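PDB 2VF7: excinuclease ABC, subunit A. from Deinococcus radiodurans, which probably binds DNA and recognises damage in excision repair, as an ATP-hydrolysing, zinc-containing UvrA protein of the ABC superfamily. Local coordinates for residues T606-Q611 and F708-T713; G720-G725 and Q737-A742. The protein carries 1 engineered substitution. One frame throughout, in Å; residues are numbered along the deposited sequence.

Interaction 1 (T606-Q611 and F708-T713)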
ATOM      1  N   THR A 606      -0.662  -0.371  37.871  1.00 56.70           N
ATOM      2  CA  THR A 606      -0.873  -0.871  39.222  1.00 57.31           C
ATOM      3  C   THR A 606      -0.461   0.185  40.260  1.00 57.75           C
ATOM      4  O   THR A 606      -1.044   0.264  41.337  1.00 58.07           O
ATOM      5  CB  THR A 606      -0.123  -2.173  39.474  1.00 56.99           C
ATOM      6  OG1 THR A 606       1.253  -1.980  39.149  1.00 58.25           O
ATOM      7  CG2 THR A 606      -0.669  -3.287  38.623  1.00 56.01           C
ATOM      8  N   GLY A 607       0.528   0.996  39.910  1.00 57.98           N
ATOM      9  CA  GLY A 607       0.984   2.087  40.753  1.00 58.28           C
ATOM     10  C   GLY A 607       2.274   1.706  41.443  1.00 58.58           C
ATOM     11  O   GLY A 607       2.831   2.487  42.207  1.00 59.36           O
ATOM     12  N   LEU A 608       2.745   0.494  41.175  1.00 58.58           N
ATOM     13  CA  LEU A 608       3.915  -0.042  41.853  1.00 58.33           C
ATOM     14  C   LEU A 608       5.237   0.571  41.383  1.00 58.91           C
ATOM     15  O   LEU A 608       6.232   0.500  42.092  1.00 59.54           O
ATOM     16  CB  LEU A 608       3.938  -1.572  41.741  1.00 58.52           C
ATOM     17  CG  LEU A 608       4.237  -2.309  40.428  1.00 57.73           C
ATOM     18  CD1 LEU A 608       5.722  -2.318  40.066  1.00 57.26           C
ATOM     19  CD2 LEU A 608       3.745  -3.729  40.550  1.00 57.70           C
ATOM     20  N   PHE A 609       5.252   1.191  40.208  1.00 58.99           N
ATOM     21  CA  PHE A 609       6.503   1.706  39.659  1.00 59.15           C
ATOM     22  C   PHE A 609       7.047   2.894  40.468  1.00 59.38           C
ATOM     23  O   PHE A 609       8.256   3.123  40.477  1.00 59.61           O
ATOM     24  CB  PHE A 609       6.360   2.037  38.167  1.00 59.08           C
ATOM     25  CG  PHE A 609       7.683   2.216  37.434  1.00 59.40           C
ATOM     26  CD1 PHE A 609       8.592   1.168  37.330  1.00 59.04           C
ATOM     27  CD2 PHE A 609       8.008   3.433  36.848  1.00 59.61           C
ATOM     28  CE1 PHE A 609       9.829   1.337  36.658  1.00 58.65           C
ATOM     29  CE2 PHE A 609       9.218   3.600  36.185  1.00 60.98           C
ATOM     30  CZ  PHE A 609      10.128   2.536  36.092  1.00 58.56           C
ATOM     31  N   ASP A 610       6.166   3.612  41.162  1.00 59.37           N
ATOM     32  CA  ASP A 610       6.527   4.794  41.961  1.00 60.19           C
ATOM     33  C   ASP A 610       7.529   4.517  43.082  1.00 60.15           C
ATOM     34  O   ASP A 610       8.389   5.355  43.351  1.00 60.06           O
ATOM     35  CB  ASP A 610       5.279   5.414  42.608  1.00 60.93           C
ATOM     36  CG  ASP A 610       4.595   6.422  41.717  1.00 64.39           C
ATOM     37  OD1 ASP A 610       3.767   6.017  40.872  1.00 68.61           O
ATOM     38  OD2 ASP A 610       4.871   7.632  41.870  1.00 67.89           O
ATOM     39  N   GLN A 611       7.354   3.373  43.764  1.00 60.33           N
ATOM     40  CA  GLN A 611       8.216   2.913  44.855  1.00 60.26           C
ATOM     41  C   GLN A 611       9.505   2.324  44.307  1.00 59.21           C
ATOM     42  O   GLN A 611      10.579   2.472  44.908  1.00 59.24           O
ATOM     43  CB  GLN A 611       7.530   1.844  45.703  1.00 61.11           C
ATOM     44  CG  GLN A 611       6.027   1.620  45.459  1.00 65.64           C
ATOM     45  CD  GLN A 611       5.175   2.870  45.668  1.00 70.80           C
ATOM     46  OE1 GLN A 611       5.406   3.677  46.598  1.00 70.96           O
ATOM     47  NE2 GLN A 611       4.177   3.039  44.794  1.00 72.13           N
ATOM     48  N   PHE A 708       5.349  -6.028  46.397  1.00 57.09           N
ATOM     49  CA  PHE A 708       5.022  -7.457  46.472  1.00 56.89           C
ATOM     50  C   PHE A 708       3.516  -7.758  46.518  1.00 57.17           C
ATOM     51  O   PHE A 708       3.067  -8.772  45.979  1.00 57.76           O
ATOM     52  CB  PHE A 708       5.743  -8.112  47.654  1.00 56.65           C
ATOM     53  CG  PHE A 708       5.290  -9.515  47.953  1.00 56.58           C
ATOM     54  CD1 PHE A 708       5.872 -10.601  47.313  1.00 56.55           C
ATOM     55  CD2 PHE A 708       4.285  -9.752  48.887  1.00 56.45           C
ATOM     56  CE1 PHE A 708       5.456 -11.912  47.602  1.00 55.50           C
ATOM     57  CE2 PHE A 708       3.852 -11.063  49.173  1.00 56.93           C
ATOM     58  CZ  PHE A 708       4.444 -12.141  48.530  1.00 56.01           C
ATOM     59  N   ARG A 709       2.743  -6.899  47.172  1.00 56.99           N
ATOM     60  CA  ARG A 709       1.304  -7.113  47.275  1.00 57.01           C
ATOM     61  C   ARG A 709       0.521  -6.823  45.991  1.00 56.93           C
ATOM     62  O   ARG A 709      -0.458  -7.504  45.692  1.00 57.31           O
ATOM     63  CB  ARG A 709       0.739  -6.329  48.453  1.00 57.35           C
ATOM     64  CG  ARG A 709       1.042  -6.994  49.808  1.00 58.57           C
ATOM     65  CD  ARG A 709       0.051  -6.564  50.863  1.00 60.56           C
ATOM     66  NE  ARG A 709       0.702  -6.294  52.150  1.00 61.82           N
ATOM     67  CZ  ARG A 709       1.118  -5.075  52.523  1.00 62.13           C
ATOM     68  NH1 ARG A 709       0.948  -3.980  51.712  1.00 60.88           N
ATOM     69  NH2 ARG A 709       1.703  -4.947  53.715  1.00 62.52           N
ATOM     70  N   ALA A 710       0.944  -5.806  45.248  1.00 56.79           N
ATOM     71  CA  ALA A 710       0.395  -5.505  43.930  1.00 56.57           C
ATOM     72  C   ALA A 710       0.640  -6.690  42.973  1.00 56.59           C
ATOM     73  O   ALA A 710      -0.287  -7.181  42.335  1.00 56.71           O
ATOM     74  CB  ALA A 710       0.997  -4.202  43.385  1.00 55.84           C
ATOM     75  N   LEU A 711       1.887  -7.149  42.927  1.00 56.43           N
ATOM     76  CA  LEU A 711       2.319  -8.324  42.175  1.00 56.28           C
ATOM     77  C   LEU A 711       1.610  -9.603  42.566  1.00 57.04           C
ATOM     78  O   LEU A 711       1.486 -10.518  41.740  1.00 57.69           O
ATOM     79  CB  LEU A 711       3.814  -8.548  42.390  1.00 55.97           C
ATOM     80  CG  LEU A 711       4.817  -7.464  42.012  1.00 54.78           C
ATOM     81  CD1 LEU A 711       6.209  -7.912  42.442  1.00 54.90           C
ATOM     82  CD2 LEU A 711       4.793  -7.164  40.520  1.00 54.21           C
ATOM     83  N   ASP A 712       1.174  -9.684  43.826  1.00 56.83           N
ATOM     84  CA  ASP A 712       0.487 -10.871  44.340  1.00 56.66           C
ATOM     85  C   ASP A 712      -0.907 -11.055  43.719  1.00 56.64           C
ATOM     86  O   ASP A 712      -1.275 -12.177  43.346  1.00 56.98           O
ATOM     87  CB  ASP A 712       0.404 -10.824  45.882  1.00 56.45           C
ATOM     88  CG  ASP A 712       0.126 -12.187  46.507  1.00 56.74           C
ATOM     89  OD1 ASP A 712       0.910 -13.137  46.280  1.00 56.67           O
ATOM     90  OD2 ASP A 712      -0.884 -12.308  47.242  1.00 57.95           O
ATOM     91  N   THR A 713      -1.678  -9.964  43.630  1.00 56.44           N
ATOM     92  CA  THR A 713      -2.991  -9.962  42.948  1.00 56.14           C
ATOM     93  C   THR A 713      -2.876 -10.240  41.435  1.00 55.53           C
ATOM     94  O   THR A 713      -3.732 -10.880  40.850  1.00 55.19           O
ATOM     95  CB  THR A 713      -3.775  -8.630  43.146  1.00 56.21           C
ATOM     96  OG1 THR A 713      -2.972  -7.514  42.700  1.00 57.57           O
ATOM     97  CG2 THR A 713      -4.156  -8.441  44.583  1.00 54.86           C
TER
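Leu608 reaches across to helix 705-716 with a single methyl, CD2, which meets both Leu711 and Ala710. The tight part is the leucine pair: Leu608 CD2 lies 3.6 Å from Leu711 CD2, in van der Waals contact, and the two side chains cross at about a right angle. Leu711 CG stands farther off, 4.2 Å from Leu608 CD2. Leu608 CG stands between its own backbone N and carbonyl carbon (chi1 71°), a less roomy rotamer that turns the branch toward the helix. The same CD2 is 4.0 Å from Ala710 CB, whose short side chain lets Leu608 come up against the helix surface. No hydrogen bond crosses, and the union is purely apolar.

The fit slackens at Thr606, which is partly exposed. Thr606 CB stays 4.5 Å from Ala710 CB, and Thr606 OG1 is bound to Met602 O. Gly607, at positive phi (103°), ends helix 602-605. Its O accepts a bond from Gln611 NE2 at 3.0 Å, bent to 131° at the hydrogen, which ties the turn to the start of the next helix. On the other side Thr713 OG1 donates to Ala710 O, 2.7 Å away, one turn back along its helix.

The contact thus joins the junction of helices 602-605 and 609-617 to the middle of helix 705-716. Leu711 also packs on Ala697 of helix 694-700, while Phe609 faces helix 686-690.

Interaction 2 (G720-G725 and Q737-A742)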
ATOM      1  N   GLY A 720       1.154 -14.357  35.695  1.00 53.13           N
ATOM      2  CA  GLY A 720       2.534 -14.458  36.097  1.00 52.87           C
ATOM      3  C   GLY A 720       3.515 -14.399  34.942  1.00 53.32           C
ATOM      4  O   GLY A 720       4.688 -14.117  35.144  1.00 52.86           O
ATOM      5  N   TYR A 721       3.026 -14.663  33.732  1.00 53.45           N
ATOM      6  CA  TYR A 721       3.888 -14.747  32.556  1.00 53.28           C
ATOM      7  C   TYR A 721       4.193 -13.375  31.964  1.00 53.42           C
ATOM      8  O   TYR A 721       5.128 -13.231  31.180  1.00 53.37           O
ATOM      9  CB  TYR A 721       3.289 -15.718  31.506  1.00 53.57           C
ATOM     10  CG  TYR A 721       1.939 -15.311  30.942  1.00 52.81           C
ATOM     11  CD1 TYR A 721       1.844 -14.593  29.754  1.00 52.83           C
ATOM     12  CD2 TYR A 721       0.761 -15.642  31.605  1.00 52.82           C
ATOM     13  CE1 TYR A 721       0.619 -14.218  29.242  1.00 52.42           C
ATOM     14  CE2 TYR A 721      -0.462 -15.260  31.113  1.00 52.15           C
ATOM     15  CZ  TYR A 721      -0.532 -14.554  29.931  1.00 53.06           C
ATOM     16  OH  TYR A 721      -1.766 -14.190  29.443  1.00 53.48           O
ATOM     17  N   LEU A 722       3.413 -12.365  32.350  1.00 53.36           N
ATOM     18  CA  LEU A 722       3.584 -11.034  31.804  1.00 53.72           C
ATOM     19  C   LEU A 722       4.788 -10.316  32.413  1.00 54.12           C
ATOM     20  O   LEU A 722       5.145 -10.596  33.552  1.00 54.42           O
ATOM     21  CB  LEU A 722       2.304 -10.211  31.990  1.00 53.54           C
ATOM     22  CG  LEU A 722       1.072 -10.681  31.220  1.00 53.88           C
ATOM     23  CD1 LEU A 722      -0.077  -9.761  31.479  1.00 53.70           C
ATOM     24  CD2 LEU A 722       1.359 -10.725  29.730  1.00 53.97           C
ATOM     25  N   ARG A 723       5.374  -9.382  31.651  1.00 53.54           N
ATOM     26  CA  ARG A 723       6.517  -8.582  32.070  1.00 53.62           C
ATOM     27  C   ARG A 723       6.077  -7.209  32.575  1.00 54.32           C
ATOM     28  O   ARG A 723       5.212  -6.560  31.987  1.00 54.93           O
ATOM     29  CB  ARG A 723       7.528  -8.414  30.922  1.00 53.58           C
ATOM     30  CG  ARG A 723       8.237  -9.698  30.514  1.00 52.80           C
ATOM     31  CD  ARG A 723       9.311  -9.456  29.449  1.00 54.62           C
ATOM     32  NE  ARG A 723       8.728  -9.115  28.151  1.00 60.49           N
ATOM     33  CZ  ARG A 723       8.217 -10.002  27.278  1.00 62.40           C
ATOM     34  NH1 ARG A 723       8.222 -11.320  27.544  1.00 59.47           N
ATOM     35  NH2 ARG A 723       7.683  -9.572  26.137  1.00 59.17           N
ATOM     36  N   LEU A 724       6.682  -6.769  33.673  1.00 54.28           N
ATOM     37  CA  LEU A 724       6.326  -5.510  34.333  1.00 53.66           C
ATOM     38  C   LEU A 724       6.187  -4.326  33.383  1.00 53.10           C
ATOM     39  O   LEU A 724       5.233  -3.567  33.477  1.00 53.39           O
ATOM     40  CB  LEU A 724       7.364  -5.199  35.421  1.00 53.96           C
ATOM     41  CG  LEU A 724       6.958  -5.683  36.804  1.00 53.25           C
ATOM     42  CD1 LEU A 724       6.447  -7.095  36.723  1.00 53.12           C
ATOM     43  CD2 LEU A 724       8.128  -5.547  37.759  1.00 53.34           C
ATOM     44  N   GLY A 725       7.135  -4.193  32.465  1.00 52.53           N
ATOM     45  CA  GLY A 725       7.168  -3.115  31.476  1.00 52.64           C
ATOM     46  C   GLY A 725       6.564  -3.468  30.117  1.00 52.81           C
ATOM     47  O   GLY A 725       6.600  -2.658  29.192  1.00 53.33           O
ATOM     48  N   GLN A 737      -8.253  -6.885  30.979  1.00 52.25           N
ATOM     49  CA  GLN A 737      -9.373  -6.973  31.924  1.00 52.56           C
ATOM     50  C   GLN A 737      -8.907  -7.444  33.310  1.00 51.98           C
ATOM     51  O   GLN A 737      -9.275  -6.860  34.330  1.00 51.94           O
ATOM     52  CB  GLN A 737     -10.480  -7.897  31.388  1.00 51.87           C
ATOM     53  CG  GLN A 737     -11.737  -7.926  32.280  1.00 53.20           C
ATOM     54  CD  GLN A 737     -13.036  -8.288  31.541  1.00 53.88           C
ATOM     55  OE1 GLN A 737     -13.019  -8.700  30.373  1.00 54.44           O
ATOM     56  NE2 GLN A 737     -14.176  -8.102  32.228  1.00 54.97           N
ATOM     57  N   ARG A 738      -8.094  -8.498  33.325  1.00 51.90           N
ATOM     58  CA  ARG A 738      -7.564  -9.078  34.554  1.00 51.69           C
ATOM     59  C   ARG A 738      -6.562  -8.177  35.287  1.00 51.35           C
ATOM     60  O   ARG A 738      -6.434  -8.282  36.483  1.00 51.76           O
ATOM     61  CB  ARG A 738      -6.948 -10.452  34.271  1.00 51.52           C
ATOM     62  CG  ARG A 738      -7.958 -11.548  33.941  1.00 51.10           C
ATOM     63  CD  ARG A 738      -7.272 -12.876  33.690  1.00 52.19           C
ATOM     64  NE  ARG A 738      -6.750 -13.010  32.321  1.00 55.80           N
ATOM     65  CZ  ARG A 738      -5.802 -13.881  31.946  0.80 57.77           C
ATOM     66  NH1 ARG A 738      -5.234 -14.703  32.834  0.80 58.21           N
ATOM     67  NH2 ARG A 738      -5.421 -13.943  30.673  1.00 58.34           N
ATOM     68  N   ILE A 739      -5.849  -7.311  34.572  1.00 51.40           N
ATOM     69  CA  ILE A 739      -4.943  -6.326  35.195  1.00 51.44           C
ATOM     70  C   ILE A 739      -5.764  -5.284  35.976  1.00 51.82           C
ATOM     71  O   ILE A 739      -5.418  -4.925  37.108  1.00 51.59           O
ATOM     72  CB  ILE A 739      -4.037  -5.620  34.133  1.00 51.55           C
ATOM     73  CG1 ILE A 739      -3.266  -6.645  33.293  1.00 51.53           C
ATOM     74  CG2 ILE A 739      -3.071  -4.624  34.759  1.00 48.84           C
ATOM     75  CD1 ILE A 739      -2.311  -6.021  32.280  1.00 51.26           C
ATOM     76  N   LYS A 740      -6.858  -4.827  35.359  1.00 52.19           N
ATOM     77  CA  LYS A 740      -7.757  -3.834  35.945  1.00 52.36           C
ATOM     78  C   LYS A 740      -8.436  -4.391  37.170  1.00 52.61           C
ATOM     79  O   LYS A 740      -8.637  -3.680  38.152  1.00 52.92           O
ATOM     80  CB  LYS A 740      -8.841  -3.431  34.947  1.00 52.57           C
ATOM     81  CG  LYS A 740      -8.377  -2.571  33.780  1.00 52.83           C
ATOM     82  CD  LYS A 740      -9.447  -2.623  32.720  1.00 54.01           C
ATOM     83  CE  LYS A 740      -8.935  -2.168  31.401  1.00 53.10           C
ATOM     84  NZ  LYS A 740      -9.242  -0.741  31.192  1.00 54.45           N
ATOM     85  N   LEU A 741      -8.817  -5.664  37.086  1.00 52.64           N
ATOM     86  CA  LEU A 741      -9.411  -6.394  38.196  1.00 52.48           C
ATOM     87  C   LEU A 741      -8.457  -6.509  39.374  1.00 52.64           C
ATOM     88  O   LEU A 741      -8.867  -6.286  40.508  1.00 53.05           O
ATOM     89  CB  LEU A 741      -9.835  -7.789  37.743  1.00 52.40           C
ATOM     90  CG  LEU A 741     -10.705  -8.669  38.644  1.00 52.69           C
ATOM     91  CD1 LEU A 741     -11.920  -7.904  39.165  1.00 52.55           C
ATOM     92  CD2 LEU A 741     -11.140  -9.941  37.897  1.00 52.54           C
ATOM     93  N   ALA A 742      -7.199  -6.859  39.108  1.00 52.54           N
ATOM     94  CA  ALA A 742      -6.207  -7.064  40.164  1.00 53.18           C
ATOM     95  C   ALA A 742      -5.894  -5.762  40.886  1.00 53.94           C
ATOM     96  O   ALA A 742      -5.681  -5.748  42.105  1.00 53.67           O
ATOM     97  CB  ALA A 742      -4.947  -7.695  39.614  1.00 52.43           C
TER
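Leu722 and Ile739 make the apolar half of this contact: their CD1 methyls face each other at 4.4 Å, a loose touch between a loop and a helix whose nearest CA atoms, those of the same two residues, are 10.3 Å apart. Both chains are extended, with Leu722 CD1 and Ile739 CD1 each anti along chi2, and this reach is what bridges the wide backbone gap. Met602 of helix 602-605 packs against both side chains. Within the loop, Leu722 CG sits 4.1 Å above one face of the Tyr721 ring, toward its rim.

Helix 733-743 begins within the LSGGE sequence, the ABC signature motif, which in this family faces the Walker A P-loop of the other ATPase half; 737-742 follows it. In the loop before the motif, Tyr721 and Leu722 line the pocket of the ADP that also binds Gly46, Lys49 and Gln726. The side chain of Leu722 is about 4 Å from the bound ADP and about 3 Å from the side chain of Gln726, both between nearest atoms.

The polar half is a proximity rather than a bond. Tyr721 OH stands 3.9 Å from Arg738 NH2, with the ring and guanidinium planes 44° apart and the two side chains crossing at about a right angle. Arg738 was modelled in two conformers, so the exact position of NH2 is uncertain. Each group has its stronger partner close by in the signature helix: Tyr721 OH is hydrogen-bonded to Glu735 OE2, and Arg738 NE to Gly734 O, which the bend of the arginine chain at chi3 (-82°) helps it reach. Around them, Arg738 also touches Ser45 of the P-loop and Leu719.

Overall arrangement
Both contacts are buried, with centres about 10 Å apart; each uses one of two consecutive helices, 705-716 against a helix junction in interaction 1 and 733-743 against a loop in interaction 2. Interaction 1 is wholly apolar and lies farther from the chain's centre, among helices; its Leu711 side chain is about 12 Å from that of Gln726. Interaction 2 lies beside the nucleotide and mixes aliphatic packing with a tyrosine-arginine pair whose polar bonds are made to the signature sequence. The two meet directly: Leu711 CD2 packs on Leu724 CD1 at 4.1 Å, and Thr713 OG1 forms a weak, probable hydrogen bond with Ala742 O, linking the two helices.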